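Local coordinates for protein aminoglycoside N(3)-acetyltransferase, AAC(3)-IVa (Escherichia coli, PDB 6MN3) that probably confers resistance to 2-deoxystreptamine antibiotics such as gentamicin and apramycin by transferring acetyl from acetyl-CoA to their N3 amine, at residues G45-L50 with D89-L94. Numbering follows the deposited sequence.
Sequences GLIEAL and DTFWRL
Ile47 is the one residue of 45-50 that touches 89-94, and it meets Thr90, Phe91 and Leu94. CD1 ends over the backbone around Thr90 and Phe91, with Ile47 CD1 3.9 Å from Phe91 CA and 4.1 Å from Thr90 CB. CG2 lies anti to the Ile47 backbone N, which turns it to the Phe91 ring and to Leu94. Ile47 CG2 is 4.1 Å from Phe91 CD1, and the methyl comes to this ring at a slant. Leu94 reaches out to meet the isoleucine tip to tip, with Leu94 CD1 4.0 Å from Ile47 CG2 and also near Ile47 CD1. The contact is by van der Waals packing alone and is small, about 147 Å² over both sides.

A type I turn from Phe91 to Leu94 brings Leu94 back beside Phe91. Polar bonds within 89-94 brace this turn on the far side. Arg93 grips Asp89 side-on: NE bonds to the backbone O, and NH2 forms a salt bridge to OD2 at 2.7 Å. Trp92 NE1 donates to Asp89 OD1 almost straight (170°), from above the carboxylate plane. Arg93 CG lies 3.5 Å above the Trp92 ring plane, over its centre, and the guanidinium beyond turns a face to Trp92 CZ2.

Met62 of strand 59-63 touches both Ile47 and Phe91, and Phe91 also packs on Ala107 and Ala109 of strand 106-109. This is structural packing within the antibiotic N-acetyltransferase fold, away from the zinc site. It joins helix 42-54 to helix 86-91 and the Phe91-Leu94 turn, beside these neighbouring antiparallel strands of the mixed sheet, while helix 9-19 packs against Ala49 and Leu50.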
ATOM      1  N   GLY A  45      17.156   7.019   6.411  1.00 32.93           N
ATOM      2  CA  GLY A  45      16.790   8.320   6.941  1.00 33.58           C
ATOM      3  C   GLY A  45      15.317   8.623   6.757  1.00 30.25           C
ATOM      4  O   GLY A  45      14.677   9.212   7.634  1.00 36.05           O
ATOM      5  N   LEU A  46      14.754   8.221   5.616  1.00 27.01           N
ATOM      6  CA  LEU A  46      13.320   8.387   5.410  1.00 27.85           C
ATOM      7  C   LEU A  46      12.524   7.515   6.372  1.00 34.93           C
ATOM      8  O   LEU A  46      11.498   7.950   6.909  1.00 40.10           O
ATOM      9  CB  LEU A  46      12.956   8.061   3.961  1.00 27.97           C
ATOM     10  CG  LEU A  46      11.463   8.093   3.630  1.00 26.71           C
ATOM     11  CD1 LEU A  46      10.889   9.475   3.910  1.00 22.38           C
ATOM     12  CD2 LEU A  46      11.231   7.694   2.185  1.00 27.49           C
ATOM     13  N   ILE A  47      12.983   6.283   6.604  1.00 33.08           N
ATOM     14  CA  ILE A  47      12.307   5.407   7.556  1.00 29.36           C
ATOM     15  C   ILE A  47      12.399   5.982   8.965  1.00 32.05           C
ATOM     16  O   ILE A  47      11.408   6.012   9.704  1.00 32.57           O
ATOM     17  CB  ILE A  47      12.892   3.987   7.479  1.00 26.69           C
ATOM     18  CG1 ILE A  47      12.526   3.334   6.145  1.00 27.86           C
ATOM     19  CG2 ILE A  47      12.402   3.140   8.639  1.00 26.19           C
ATOM     20  CD1 ILE A  47      13.409   2.158   5.783  1.00 31.38           C
ATOM     21  N   GLU A  48      13.585   6.455   9.358  1.00 32.15           N
ATOM     22  CA  GLU A  48      13.742   7.045  10.685  1.00 34.03           C
ATOM     23  C   GLU A  48      12.862   8.277  10.847  1.00 31.69           C
ATOM     24  O   GLU A  48      12.325   8.526  11.934  1.00 33.25           O
ATOM     25  CB  GLU A  48      15.208   7.402  10.937  1.00 39.57           C
ATOM     26  CG  GLU A  48      16.055   6.249  11.450  1.00 51.58           C
ATOM     27  CD  GLU A  48      17.523   6.618  11.577  1.00 64.18           C
ATOM     28  OE1 GLU A  48      17.855   7.812  11.410  1.00 64.21           O
ATOM     29  OE2 GLU A  48      18.345   5.713  11.838  1.00 68.27           O
ATOM     30  N   ALA A  49      12.700   9.058   9.776  1.00 26.41           N
ATOM     31  CA  ALA A  49      11.809  10.211   9.833  1.00 24.15           C
ATOM     32  C   ALA A  49      10.360   9.778  10.005  1.00 29.60           C
ATOM     33  O   ALA A  49       9.619  10.366  10.801  1.00 32.80           O
ATOM     34  CB  ALA A  49      11.971  11.064   8.575  1.00 20.36           C
ATOM     35  N   LEU A  50       9.940   8.747   9.265  1.00 28.00           N
ATOM     36  CA  LEU A  50       8.582   8.235   9.407  1.00 27.06           C
ATOM     37  C   LEU A  50       8.335   7.721  10.818  1.00 31.52           C
ATOM     38  O   LEU A  50       7.283   7.993  11.412  1.00 35.65           O
ATOM     39  CB  LEU A  50       8.329   7.125   8.388  1.00 27.64           C
ATOM     40  CG  LEU A  50       8.206   7.551   6.926  1.00 26.01           C
ATOM     41  CD1 LEU A  50       8.242   6.337   6.015  1.00 32.17           C
ATOM     42  CD2 LEU A  50       6.933   8.346   6.709  1.00 18.56           C
ATOM     43  N   ASP A  89      11.829  -2.540   0.628  1.00 45.01           N
ATOM     44  CA  ASP A  89      12.793  -3.622   0.779  1.00 50.54           C
ATOM     45  C   ASP A  89      13.789  -3.347   1.891  1.00 50.17           C
ATOM     46  O   ASP A  89      14.457  -4.277   2.355  1.00 52.90           O
ATOM     47  CB  ASP A  89      13.535  -3.864  -0.534  1.00 51.16           C
ATOM     48  CG  ASP A  89      14.233  -5.206  -0.565  1.00 56.42           C
ATOM     49  OD1 ASP A  89      13.567  -6.226  -0.286  1.00 58.51           O
ATOM     50  OD2 ASP A  89      15.446  -5.243  -0.863  1.00 61.96           O
ATOM     51  N   THR A  90      13.903  -2.100   2.329  1.00 48.40           N
ATOM     52  CA  THR A  90      14.802  -1.769   3.423  1.00 47.45           C
ATOM     53  C   THR A  90      14.119  -1.866   4.776  1.00 46.80           C
ATOM     54  O   THR A  90      14.767  -2.219   5.766  1.00 52.41           O
ATOM     55  CB  THR A  90      15.359  -0.355   3.240  1.00 48.04           C
ATOM     56  OG1 THR A  90      15.659  -0.138   1.855  1.00 48.89           O
ATOM     57  CG2 THR A  90      16.627  -0.157   4.078  1.00 43.66           C
ATOM     58  N   PHE A  91      12.816  -1.587   4.828  1.00 45.45           N
ATOM     59  CA  PHE A  91      12.111  -1.495   6.102  1.00 43.93           C
ATOM     60  C   PHE A  91      12.074  -2.837   6.827  1.00 47.44           C
ATOM     61  O   PHE A  91      12.319  -2.901   8.038  1.00 44.24           O
ATOM     62  CB  PHE A  91      10.698  -0.964   5.855  1.00 39.74           C
ATOM     63  CG  PHE A  91       9.832  -0.918   7.077  1.00 39.18           C
ATOM     64  CD1 PHE A  91      10.259  -0.278   8.225  1.00 38.62           C
ATOM     65  CD2 PHE A  91       8.574  -1.498   7.066  1.00 42.01           C
ATOM     66  CE1 PHE A  91       9.454  -0.228   9.346  1.00 38.43           C
ATOM     67  CE2 PHE A  91       7.762  -1.453   8.180  1.00 39.45           C
ATOM     68  CZ  PHE A  91       8.203  -0.816   9.322  1.00 43.11           C
ATOM     69  N   TRP A  92      11.789  -3.923   6.105  1.00 45.66           N
ATOM     70  CA  TRP A  92      11.540  -5.203   6.759  1.00 53.01           C
ATOM     71  C   TRP A  92      12.806  -5.847   7.311  1.00 57.63           C
ATOM     72  O   TRP A  92      12.708  -6.762   8.136  1.00 59.45           O
ATOM     73  CB  TRP A  92      10.852  -6.164   5.789  1.00 49.50           C
ATOM     74  CG  TRP A  92      11.755  -6.702   4.723  1.00 54.21           C
ATOM     75  CD1 TRP A  92      11.975  -6.167   3.488  1.00 50.89           C
ATOM     76  CD2 TRP A  92      12.558  -7.887   4.795  1.00 55.73           C
ATOM     77  NE1 TRP A  92      12.863  -6.945   2.786  1.00 55.49           N
ATOM     78  CE2 TRP A  92      13.236  -8.007   3.567  1.00 55.91           C
ATOM     79  CE3 TRP A  92      12.769  -8.857   5.780  1.00 61.31           C
ATOM     80  CZ2 TRP A  92      14.113  -9.056   3.299  1.00 59.23           C
ATOM     81  CZ3 TRP A  92      13.639  -9.899   5.510  1.00 63.34           C
ATOM     82  CH2 TRP A  92      14.299  -9.990   4.280  1.00 61.21           C
ATOM     83  N   ARG A  93      13.985  -5.398   6.880  1.00 54.96           N
ATOM     84  CA  ARG A  93      15.240  -5.980   7.338  1.00 54.08           C
ATOM     85  C   ARG A  93      15.738  -5.381   8.645  1.00 51.68           C
ATOM     86  O   ARG A  93      16.683  -5.918   9.234  1.00 53.69           O
ATOM     87  CB  ARG A  93      16.325  -5.811   6.270  1.00 53.14           C
ATOM     88  CG  ARG A  93      15.897  -6.227   4.877  1.00 53.91           C
ATOM     89  CD  ARG A  93      16.994  -5.945   3.867  1.00 54.78           C
ATOM     90  NE  ARG A  93      16.540  -6.153   2.497  1.00 55.84           N
ATOM     91  CZ  ARG A  93      16.682  -7.291   1.827  1.00 58.47           C
ATOM     92  NH1 ARG A  93      17.271  -8.332   2.399  1.00 61.11           N
ATOM     93  NH2 ARG A  93      16.235  -7.388   0.583  1.00 61.82           N
ATOM     94  N   LEU A  94      15.133  -4.296   9.108  1.00 49.14           N
ATOM     95  CA  LEU A  94      15.582  -3.611  10.308  1.00 53.44           C
ATOM     96  C   LEU A  94      15.162  -4.394  11.546  1.00 57.69           C
ATOM     97  O   LEU A  94      14.375  -5.339  11.465  1.00 59.34           O
ATOM     98  CB  LEU A  94      15.031  -2.187  10.310  1.00 48.19           C
ATOM     99  CG  LEU A  94      15.520  -1.373   9.110  1.00 49.74           C
ATOM    100  CD1 LEU A  94      14.709  -0.098   8.939  1.00 46.32           C
ATOM    101  CD2 LEU A  94      17.004  -1.064   9.247  1.00 45.29           C
TER